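Local coordinates for tonb-dependent siderophore receptor (Acinetobacter baumannii, PDB 5FP1), which probably takes iron-loaded siderophores from outside the cell and passes them across the outer membrane, and may bind ferric enterobactin with micromolar affinity, at residues A[482-487]-A[525-530]; A[541-546]-A[569-574]; A[27-32]-A[114-119]. All coordinates share one frame; numbering follows the deposited sequence. Where two conformers were deposited one is given.

Overall arrangement
From the N terminus, contact 3 comes first. It joins residues 27-32, a loop ahead of strand 43-47, to residues 114-119 on a strand of the plug, and so closes a loop of 81 residues. Contact 1 follows in the barrel, pairing 482-487 with 525-530 across 37 intervening residues. Contact 2 pairs 541-546 with 569-574 inside the hairpin of strands 536-555 and 558-575. The three loops run in series; none nests in or crosses another. Contacts 1 and 2 are neighbours, for strand 518-531 pairs with strand 536-555 and Ile525 meets Ile542. Contact 3 lies apart, its centre about 20 Å from each of theirs.

Contact 1: residues A[482-487]-A[525-530]; sequences GSIYTS and IGTKWD. With C8E ((hydroxyethyloxy)tri(ethyloxy)octane), chain C.
Two neighbouring antiparallel strands of the transmembrane barrel meet here, Tyr485 facing Gly526 and Gly482 facing Trp529. The Tyr485 ring folds over the Gly526 backbone, with Gly526 CA 3.8 Å from the ring centroid, a CH-pi contact over the face. Tyr485 CG is flanked by its own N and C (chi1 70°), which turns the ring toward the partner strand. Tyr485 OH bonds Glu524. The aliphatic end of Lys528 lies beside the ring, CE 4.0 Å from Tyr485 CE2, and its NZ bonds backbone oxygens of the plug, that of Lys42 among them. This is the inward face of a TonB-dependent receptor barrel, closed by its plug. On the other face Thr527 OG1 donates to Ser483 O at 2.7 Å. Ser483 O also accepts from Lys528 N at 3.0 Å. Thr527 OG1 in turn accepts from Trp529 NE1 at 2.8 Å. The six-membered ring of Trp529 lies over the opposite strand, its centroid 3.5 Å from Gly482 CA, a second CH-pi contact; the bent bond from NE1 helps to fix the indole. Farther along this face a C8E detergent chain runs past Ile484 and Ile525, its C7 lying 3.7 Å from Ile484 CG2.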
loop_
_atom_site.group_PDB
_atom_site.type_symbol
_atom_site.label_atom_id
_atom_site.label_comp_id
_atom_site.label_asym_id
_atom_site.label_seq_id
_atom_site.Cartn_x
_atom_site.Cartn_y
_atom_site.Cartn_z
ATOM N N GLY A 482 -6.137 -25.086 17.312
ATOM C CA GLY A 482 -6.789 -25.132 16.016
ATOM C C GLY A 482 -8.056 -24.329 15.956
ATOM O O GLY A 482 -8.682 -24.080 16.975
ATOM N N SER A 483 -8.420 -23.911 14.743
ATOM C CA SER A 483 -9.642 -23.165 14.486
ATOM C C SER A 483 -10.204 -23.525 13.129
ATOM O O SER A 483 -9.454 -23.754 12.176
ATOM C CB SER A 483 -9.376 -21.659 14.486
ATOM O OG SER A 483 -10.291 -21.019 13.606
ATOM N N ILE A 484 -11.529 -23.567 13.046
ATOM C CA ILE A 484 -12.223 -23.673 11.772
ATOM C C ILE A 484 -13.309 -22.637 11.832
ATOM O O ILE A 484 -14.016 -22.527 12.856
ATOM C CB ILE A 484 -12.877 -25.058 11.541
ATOM C CG1 ILE A 484 -11.889 -26.184 11.792
ATOM C CG2 ILE A 484 -13.359 -25.174 10.106
ATOM C CD1 ILE A 484 -12.590 -27.537 11.898
ATOM N N TYR A 485 -13.446 -21.837 10.771
ATOM C CA TYR A 485 -14.369 -20.725 10.840
ATOM C C TYR A 485 -15.084 -20.459 9.558
ATOM O O TYR A 485 -14.659 -20.900 8.482
ATOM C CB TYR A 485 -13.644 -19.445 11.315
ATOM C CG TYR A 485 -12.670 -18.890 10.290
ATOM C CD1 TYR A 485 -13.088 -17.969 9.318
ATOM C CD2 TYR A 485 -11.350 -19.305 10.279
ATOM C CE1 TYR A 485 -12.189 -17.464 8.362
ATOM C CE2 TYR A 485 -10.444 -18.804 9.346
ATOM C CZ TYR A 485 -10.871 -17.883 8.394
ATOM O OH TYR A 485 -9.955 -17.451 7.462
ATOM N N THR A 486 -16.187 -19.733 9.712
ATOM C CA THR A 486 -16.965 -19.150 8.620
ATOM C C THR A 486 -17.200 -17.702 8.998
ATOM O O THR A 486 -17.541 -17.419 10.147
ATOM C CB THR A 486 -18.363 -19.807 8.506
ATOM O OG1 THR A 486 -18.226 -21.228 8.436
ATOM C CG2 THR A 486 -19.092 -19.300 7.269
ATOM N N SER A 487 -17.081 -16.785 8.041
ATOM C CA SER A 487 -17.384 -15.393 8.333
ATOM C C SER A 487 -17.919 -14.626 7.153
ATOM O O SER A 487 -17.735 -14.997 6.000
ATOM C CB SER A 487 -16.157 -14.682 8.923
ATOM O OG SER A 487 -15.155 -14.524 7.939
ATOM N N ILE A 525 -14.508 -19.091 4.438
ATOM C CA ILE A 525 -14.352 -20.221 5.318
ATOM C C ILE A 525 -12.886 -20.502 5.394
ATOM O O ILE A 525 -12.156 -20.392 4.404
ATOM C CB ILE A 525 -15.110 -21.448 4.785
ATOM C CG1 ILE A 525 -14.740 -21.744 3.350
ATOM C CG2 ILE A 525 -16.590 -21.200 4.851
ATOM C CD1 ILE A 525 -15.393 -23.006 2.834
ATOM N N GLY A 526 -12.430 -20.865 6.579
ATOM C CA GLY A 526 -11.034 -21.111 6.754
ATOM C C GLY A 526 -10.671 -21.975 7.941
ATOM O O GLY A 526 -11.526 -22.346 8.774
ATOM N N THR A 527 -9.383 -22.272 8.014
ATOM C CA THR A 527 -8.841 -22.991 9.142
ATOM C C THR A 527 -7.436 -22.487 9.452
ATOM O O THR A 527 -6.677 -22.072 8.549
ATOM C CB THR A 527 -8.898 -24.529 8.897
ATOM O OG1 THR A 527 -8.567 -25.224 10.117
ATOM C CG2 THR A 527 -7.937 -24.927 7.810
ATOM N N LYS A 528 -7.108 -22.473 10.735
ATOM C CA LYS A 528 -5.800 -22.038 11.217
ATOM C C LYS A 528 -5.297 -22.981 12.299
ATOM O O LYS A 528 -6.078 -23.405 13.139
ATOM C CB LYS A 528 -5.890 -20.625 11.803
ATOM C CG LYS A 528 -6.468 -19.559 10.852
ATOM C CD LYS A 528 -6.262 -18.143 11.391
ATOM C CE LYS A 528 -7.032 -17.135 10.534
ATOM N NZ LYS A 528 -6.850 -15.767 11.071
ATOM N N TRP A 529 -3.994 -23.244 12.308
ATOM C CA TRP A 529 -3.395 -24.224 13.240
ATOM C C TRP A 529 -2.041 -23.776 13.699
ATOM O O TRP A 529 -1.185 -23.439 12.873
ATOM C CB TRP A 529 -3.258 -25.602 12.578
ATOM C CG TRP A 529 -4.575 -26.183 12.353
ATOM C CD1 TRP A 529 -5.401 -25.956 11.288
ATOM C CD2 TRP A 529 -5.303 -27.031 13.258
ATOM N NE1 TRP A 529 -6.596 -26.627 11.467
ATOM C CE2 TRP A 529 -6.567 -27.283 12.669
ATOM C CE3 TRP A 529 -5.001 -27.617 14.487
ATOM C CZ2 TRP A 529 -7.529 -28.092 13.274
ATOM C CZ3 TRP A 529 -5.965 -28.427 15.088
ATOM C CH2 TRP A 529 -7.210 -28.651 14.481
ATOM N N ASP A 530 -1.843 -23.772 15.015
ATOM C CA ASP A 530 -0.497 -23.700 15.591
ATOM C C ASP A 530 0.039 -25.112 15.780
ATOM O O ASP A 530 -0.657 -25.941 16.352
ATOM C CB ASP A 530 -0.517 -23.001 16.953
ATOM C CG ASP A 530 -0.419 -21.486 16.853
ATOM O OD1 ASP A 530 -0.461 -20.929 15.735
ATOM O OD2 ASP A 530 -0.325 -20.854 17.914
HETATM C C1 C8E C . -22.015 -21.576 9.706
HETATM C C2 C8E C . -21.527 -22.225 10.984
HETATM C C3 C8E C . -20.066 -21.902 11.197
HETATM C C4 C8E C . -19.349 -23.007 11.921
HETATM C C5 C8E C . -17.857 -22.788 11.971
HETATM C C6 C8E C . -17.233 -22.818 10.597
HETATM C C7 C8E C . -16.880 -24.200 10.152
HETATM C C8 C8E C . -16.822 -24.251 8.634
HETATM O O9 C8E C . -18.162 -24.468 8.185
HETATM C C10 C8E C . -18.405 -24.089 6.825
HETATM C C11 C8E C . -17.863 -25.150 5.884
HETATM O O12 C8E C . -16.493 -25.392 6.175
HETATM C C13 C8E C . -15.968 -26.400 5.309
HETATM C C14 C8E C . -14.485 -26.600 5.583
HETATM O O15 C8E C . -14.287 -27.635 6.546
HETATM C C16 C8E C . -13.846 -28.856 5.944
HETATM C C17 C8E C . -13.054 -29.681 6.944
HETATM O O18 C8E C . -12.254 -28.793 7.718
#

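Contact 2: residues A[541-546]-A[569-574]; sequences AIFRTE and GFELGL
Ala541 pairs with Glu571, and Phe543 with Gly569, as hydrogen-bonded pairs of two antiparallel strands whose axes come within 4.8 Å at 150°. Each pair has two N-H to O bonds. Ile542 and Phe570 form the non-hydrogen-bonded pair between them.

Phe543 crosses to the partner strand. With chi1 at 54° its ring tucks back over the main chain and comes down on the Gly569 backbone. Gly569 CA lies 3.9 Å from the centroid of the Phe543 ring and meets the face in a CH-pi contact. The tip of the ring reaches the carboxylate of Glu571, with Phe543 CZ 3.5 Å from Glu571 OE2. The glutamate chain runs roughly perpendicular to the phenylalanine side chain, and its carboxylate is tilted 50° from the ring. CE2 of Phe543 also lies 3.7 Å from Glu571 CG, and the glutamate chain is extended beyond that atom.

On the other face Ile542 and Phe570 make the apolar contact. CD1 of Ile542 touches Phe570 CD1 at 3.4 Å. Phe570 CD1 is also 3.3 Å from Ala541 O. Both side chains belong to the outer surface of the barrel, where apolar groups are expected to face lipid.

The strands are the two arms of a barrel hairpin, 536-555 and 558-575. On the inner face Ala541 and Glu571 touch Ser43 of plug strand 43-47. Arg88, also in the plug, engages both side chains that meet across the strands, through a salt bridge with Glu571 and a cation-pi contact with Phe543. Its charge probably balances that of the buried carboxylate, which would tend to keep Glu571 ionised, and the chemistry couples this part of the barrel wall to the plug.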
loop_
_atom_site.group_PDB
_atom_site.type_symbol
_atom_site.label_atom_id
_atom_site.label_comp_id
_atom_site.label_asym_id
_atom_site.label_seq_id
_atom_site.Cartn_x
_atom_site.Cartn_y
_atom_site.Cartn_z
ATOM N N ALA A 541 -7.682 -20.455 3.614
ATOM C CA ALA A 541 -8.965 -19.799 3.467
ATOM C C ALA A 541 -9.455 -19.906 2.051
ATOM O O ALA A 541 -8.657 -19.854 1.092
ATOM C CB ALA A 541 -8.850 -18.341 3.871
ATOM N N ILE A 542 -10.777 -20.020 1.926
ATOM C CA ILE A 542 -11.469 -20.051 0.656
ATOM C C ILE A 542 -12.514 -18.967 0.789
ATOM O O ILE A 542 -13.149 -18.847 1.826
ATOM C CB ILE A 542 -12.156 -21.422 0.425
ATOM C CG1 ILE A 542 -11.109 -22.488 0.168
ATOM C CG2 ILE A 542 -13.143 -21.358 -0.727
ATOM C CD1 ILE A 542 -10.626 -22.489 -1.260
ATOM N N PHE A 543 -12.706 -18.166 -0.255
ATOM C CA PHE A 543 -13.510 -16.961 -0.110
ATOM C C PHE A 543 -14.084 -16.489 -1.422
ATOM O O PHE A 543 -13.578 -16.809 -2.498
ATOM C CB PHE A 543 -12.674 -15.829 0.513
ATOM C CG PHE A 543 -11.400 -15.561 -0.236
ATOM C CD1 PHE A 543 -11.371 -14.708 -1.317
ATOM C CD2 PHE A 543 -10.235 -16.183 0.148
ATOM C CE1 PHE A 543 -10.186 -14.505 -2.013
ATOM C CE2 PHE A 543 -9.054 -15.999 -0.539
ATOM C CZ PHE A 543 -9.029 -15.150 -1.615
ATOM N N ARG A 544 -15.152 -15.724 -1.318
ATOM C CA ARG A 544 -15.580 -14.832 -2.373
ATOM C C ARG A 544 -15.583 -13.410 -1.818
ATOM O O ARG A 544 -16.292 -13.098 -0.844
ATOM C CB ARG A 544 -16.945 -15.181 -2.924
ATOM C CG ARG A 544 -17.421 -14.155 -3.962
ATOM C CD ARG A 544 -18.717 -14.597 -4.633
ATOM N NE ARG A 544 -18.466 -15.808 -5.392
ATOM C CZ ARG A 544 -19.400 -16.644 -5.828
ATOM N NH1 ARG A 544 -20.674 -16.406 -5.615
ATOM N NH2 ARG A 544 -19.051 -17.728 -6.471
ATOM N N THR A 545 -14.717 -12.593 -2.396
ATOM C CA THR A 545 -14.605 -11.150 -2.078
ATOM C C THR A 545 -15.039 -10.439 -3.338
ATOM O O THR A 545 -14.491 -10.693 -4.428
ATOM C CB THR A 545 -13.170 -10.786 -1.678
ATOM O OG1 THR A 545 -12.889 -11.312 -0.362
ATOM C CG2 THR A 545 -12.944 -9.237 -1.675
ATOM N N GLU A 546 -16.072 -9.614 -3.228
ATOM C CA GLU A 546 -16.717 -9.071 -4.387
ATOM C C GLU A 546 -17.250 -7.694 -4.165
ATOM O O GLU A 546 -17.593 -7.313 -3.041
ATOM C CB GLU A 546 -17.883 -9.966 -4.845
ATOM C CG GLU A 546 -18.999 -10.076 -3.842
ATOM C CD GLU A 546 -20.087 -11.063 -4.269
ATOM O OE1 GLU A 546 -20.448 -11.088 -5.468
ATOM O OE2 GLU A 546 -20.562 -11.814 -3.392
ATOM N N GLY A 569 -11.405 -17.145 -4.438
ATOM C CA GLY A 569 -10.017 -17.404 -4.185
ATOM C C GLY A 569 -9.707 -18.346 -3.061
ATOM O O GLY A 569 -10.588 -18.732 -2.269
ATOM N N PHE A 570 -8.429 -18.666 -3.001
ATOM C CA PHE A 570 -7.843 -19.537 -2.000
ATOM C C PHE A 570 -6.510 -18.954 -1.559
ATOM O O PHE A 570 -5.702 -18.490 -2.384
ATOM C CB PHE A 570 -7.640 -20.931 -2.603
ATOM C CG PHE A 570 -6.819 -21.842 -1.754
ATOM C CD1 PHE A 570 -7.308 -22.317 -0.560
ATOM C CD2 PHE A 570 -5.580 -22.267 -2.175
ATOM C CE1 PHE A 570 -6.564 -23.195 0.215
ATOM C CE2 PHE A 570 -4.817 -23.120 -1.395
ATOM C CZ PHE A 570 -5.312 -23.582 -0.196
ATOM N N GLU A 571 -6.270 -18.953 -0.256
ATOM C CA GLU A 571 -5.013 -18.460 0.275
ATOM C C GLU A 571 -4.489 -19.488 1.272
ATOM O O GLU A 571 -5.253 -20.058 2.057
ATOM C CB GLU A 571 -5.191 -17.095 1.007
ATOM C CG GLU A 571 -5.390 -15.888 0.102
ATOM C CD GLU A 571 -6.073 -14.669 0.770
ATOM O OE1 GLU A 571 -6.410 -14.700 1.990
ATOM O OE2 GLU A 571 -6.322 -13.694 0.034
ATOM N N LEU A 572 -3.185 -19.654 1.289
ATOM C CA LEU A 572 -2.481 -20.522 2.239
ATOM C C LEU A 572 -1.244 -19.776 2.749
ATOM O O LEU A 572 -0.558 -19.100 1.984
ATOM C CB LEU A 572 -2.079 -21.793 1.508
ATOM C CG LEU A 572 -1.579 -23.048 2.196
ATOM C CD1 LEU A 572 -2.701 -23.748 2.938
ATOM C CD2 LEU A 572 -1.046 -23.963 1.097
ATOM N N GLY A 573 -0.969 -19.883 4.044
ATOM C CA GLY A 573 0.162 -19.220 4.673
ATOM C C GLY A 573 0.843 -20.155 5.664
ATOM O O GLY A 573 0.183 -20.986 6.291
ATOM N N LEU A 574 2.158 -20.045 5.781
ATOM C CA LEU A 574 2.936 -20.852 6.741
ATOM C C LEU A 574 4.074 -20.014 7.269
ATOM O O LEU A 574 4.899 -19.543 6.489
ATOM C CB LEU A 574 3.483 -22.136 6.081
ATOM C CG LEU A 574 4.371 -23.016 6.980
ATOM C CD1 LEU A 574 3.576 -23.638 8.113
ATOM C CD2 LEU A 574 5.067 -24.103 6.177
#

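Contact 3: residues A[27-32]-A[114-119]; sequences QSANSK and VEQVEV
Ser28 and Ala29 meet the side chain of Glu118 where an N-terminal loop, folded into an ST turn and then an Asx turn, runs past a strand of the plug domain.

The close part is polar. Both carboxylate oxygens of Glu118 are used. Ser28 OG donates to Glu118 OE1 at 2.5 Å, a short bond that meets the oxygen on its syn side, 17° out of the carboxylate plane. Ala29 N donates to Glu118 OE2 at 2.8 Å. This bond is nearly straight, 170° at the hydrogen, and uses the syn lone pair. The anti lone pair of Glu118 OE2 is taken by Gln116 NE2 of its own strand, so that oxygen accepts twice. CG of Glu118 lies anti to the carbonyl carbon (chi1 -57°), and the chain beyond it is extended, which carries the carboxylate to the loop. Ser28 OG also accepts from Asn30 N at 2.8 Å, closing the ST turn. The hydroxyl therefore holds the turn while it binds the strand. Asn30 OD1 in turn accepts from Lys32 N, which makes the Asx turn.

The looser part is wetter. The methyl CB of Ala29, an exposed residue, lies 3.7 Å from Glu118 OE2 and, more loosely, 4.0 Å from Gln116 NE2. Around this edge the two segments are joined through water. One water accepts from Gln116 NE2 and donates to Gln27 O. The plug strand itself is flanked on its two sides by strands 43-47 and 135-141, which leaves the loop to lie against side chains rather than join the sheet. At the Asn30 end a second water accepts from Asn30 ND2 at 3.0 Å and donates to Glu118 OE1 at 2.8 Å.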
loop_
_atom_site.group_PDB
_atom_site.type_symbol
_atom_site.label_atom_id
_atom_site.label_comp_id
_atom_site.label_asym_id
_atom_site.label_seq_id
_atom_site.Cartn_x
_atom_site.Cartn_y
_atom_site.Cartn_z
ATOM N N GLN A 27 -0.318 -12.286 17.746
ATOM C CA GLN A 27 -1.322 -11.268 18.035
ATOM C C GLN A 27 -1.075 -10.044 17.163
ATOM O O GLN A 27 0.057 -9.605 17.011
ATOM C CB GLN A 27 -1.236 -10.800 19.493
ATOM C CG GLN A 27 -1.256 -11.907 20.519
ATOM C CD GLN A 27 -2.655 -12.234 20.972
ATOM O OE1 GLN A 27 -3.636 -11.678 20.471
ATOM N NE2 GLN A 27 -2.759 -13.133 21.938
ATOM N N SER A 28 -2.151 -9.451 16.696
ATOM C CA SER A 28 -2.097 -8.167 16.033
ATOM C C SER A 28 -1.804 -7.049 17.017
ATOM O O SER A 28 -2.244 -7.101 18.157
ATOM C CB SER A 28 -3.435 -7.901 15.376
ATOM O OG SER A 28 -3.500 -6.559 14.941
ATOM N N ALA A 29 -1.089 -6.017 16.568
ATOM C CA ALA A 29 -0.876 -4.827 17.394
ATOM C C ALA A 29 -2.078 -3.897 17.309
ATOM O O ALA A 29 -2.156 -2.896 17.988
ATOM C CB ALA A 29 0.408 -4.107 16.966
ATOM N N ASN A 30 -3.049 -4.242 16.477
ATOM C CA ASN A 30 -4.238 -3.435 16.312
ATOM C C ASN A 30 -5.309 -3.848 17.343
ATOM O O ASN A 30 -5.783 -4.989 17.345
ATOM C CB ASN A 30 -4.723 -3.622 14.861
ATOM C CG ASN A 30 -5.971 -2.818 14.505
ATOM O OD1 ASN A 30 -6.642 -2.254 15.354
ATOM N ND2 ASN A 30 -6.294 -2.791 13.212
ATOM N N SER A 31 -5.698 -2.929 18.219
ATOM C CA SER A 31 -6.640 -3.260 19.290
ATOM C C SER A 31 -8.076 -3.521 18.793
ATOM O O SER A 31 -8.954 -3.948 19.564
ATOM C CB SER A 31 -6.610 -2.191 20.386
ATOM O OG SER A 31 -7.305 -1.024 19.977
ATOM N N LYS A 32 -8.331 -3.289 17.510
ATOM C CA LYS A 32 -9.606 -3.705 16.917
ATOM C C LYS A 32 -9.716 -5.209 16.635
ATOM O O LYS A 32 -10.821 -5.711 16.400
ATOM C CB LYS A 32 -9.897 -2.899 15.650
ATOM C CG LYS A 32 -10.224 -1.466 15.992
ATOM C CD LYS A 32 -10.769 -0.692 14.833
ATOM C CE LYS A 32 -11.027 0.746 15.225
ATOM N NZ LYS A 32 -11.286 1.483 13.973
ATOM N N VAL A 114 9.114 1.459 11.066
ATOM C CA VAL A 114 8.071 0.428 11.063
ATOM C C VAL A 114 8.520 -0.829 11.818
ATOM O O VAL A 114 9.536 -1.415 11.500
ATOM C CB VAL A 114 7.689 0.028 9.633
ATOM C CG1 VAL A 114 6.648 -1.079 9.636
ATOM C CG2 VAL A 114 7.166 1.217 8.865
ATOM N N GLU A 115 7.713 -1.242 12.791
ATOM C CA GLU A 115 7.890 -2.512 13.516
ATOM C C GLU A 115 7.438 -3.716 12.669
ATOM O O GLU A 115 8.167 -4.686 12.475
ATOM C CB GLU A 115 7.035 -2.430 14.798
ATOM C CG GLU A 115 7.121 -3.645 15.716
ATOM C CD GLU A 115 8.426 -3.700 16.520
ATOM O OE1 GLU A 115 9.180 -2.702 16.574
ATOM O OE2 GLU A 115 8.701 -4.756 17.098
ATOM N N GLN A 116 6.206 -3.640 12.158
ATOM C CA GLN A 116 5.633 -4.693 11.314
ATOM C C GLN A 116 4.519 -4.118 10.460
ATOM O O GLN A 116 4.066 -3.023 10.715
ATOM C CB GLN A 116 5.079 -5.858 12.158
ATOM C CG GLN A 116 3.914 -5.493 13.038
ATOM C CD GLN A 116 3.730 -6.439 14.214
ATOM O OE1 GLN A 116 4.695 -6.964 14.753
ATOM N NE2 GLN A 116 2.495 -6.615 14.639
ATOM N N VAL A 117 4.107 -4.856 9.429
ATOM C CA VAL A 117 3.034 -4.411 8.557
ATOM C C VAL A 117 1.939 -5.485 8.616
ATOM O O VAL A 117 2.209 -6.663 8.424
ATOM C CB VAL A 117 3.498 -4.283 7.090
ATOM C CG1 VAL A 117 2.357 -3.744 6.241
ATOM C CG2 VAL A 117 4.710 -3.377 6.978
ATOM N N GLU A 118 0.718 -5.074 8.909
ATOM C CA GLU A 118 -0.392 -5.994 9.009
ATOM C C GLU A 118 -1.320 -5.821 7.830
ATOM O O GLU A 118 -1.907 -4.720 7.621
ATOM C CB GLU A 118 -1.134 -5.773 10.324
ATOM C CG GLU A 118 -0.230 -5.924 11.537
ATOM C CD GLU A 118 -0.972 -5.939 12.855
ATOM O OE1 GLU A 118 -2.231 -5.814 12.879
ATOM O OE2 GLU A 118 -0.274 -6.077 13.873
ATOM N N VAL A 119 -1.470 -6.894 7.056
ATOM C CA VAL A 119 -2.354 -6.879 5.888
ATOM C C VAL A 119 -3.641 -7.642 6.187
ATOM O O VAL A 119 -3.634 -8.881 6.327
ATOM C CB VAL A 119 -1.666 -7.493 4.680
ATOM C CG1 VAL A 119 -2.523 -7.354 3.435
ATOM C CG2 VAL A 119 -0.296 -6.839 4.445
HETATM O O HOH W 1 2.020 -7.801 17.222
HETATM O O HOH W 2 -4.118 -4.145 11.612
#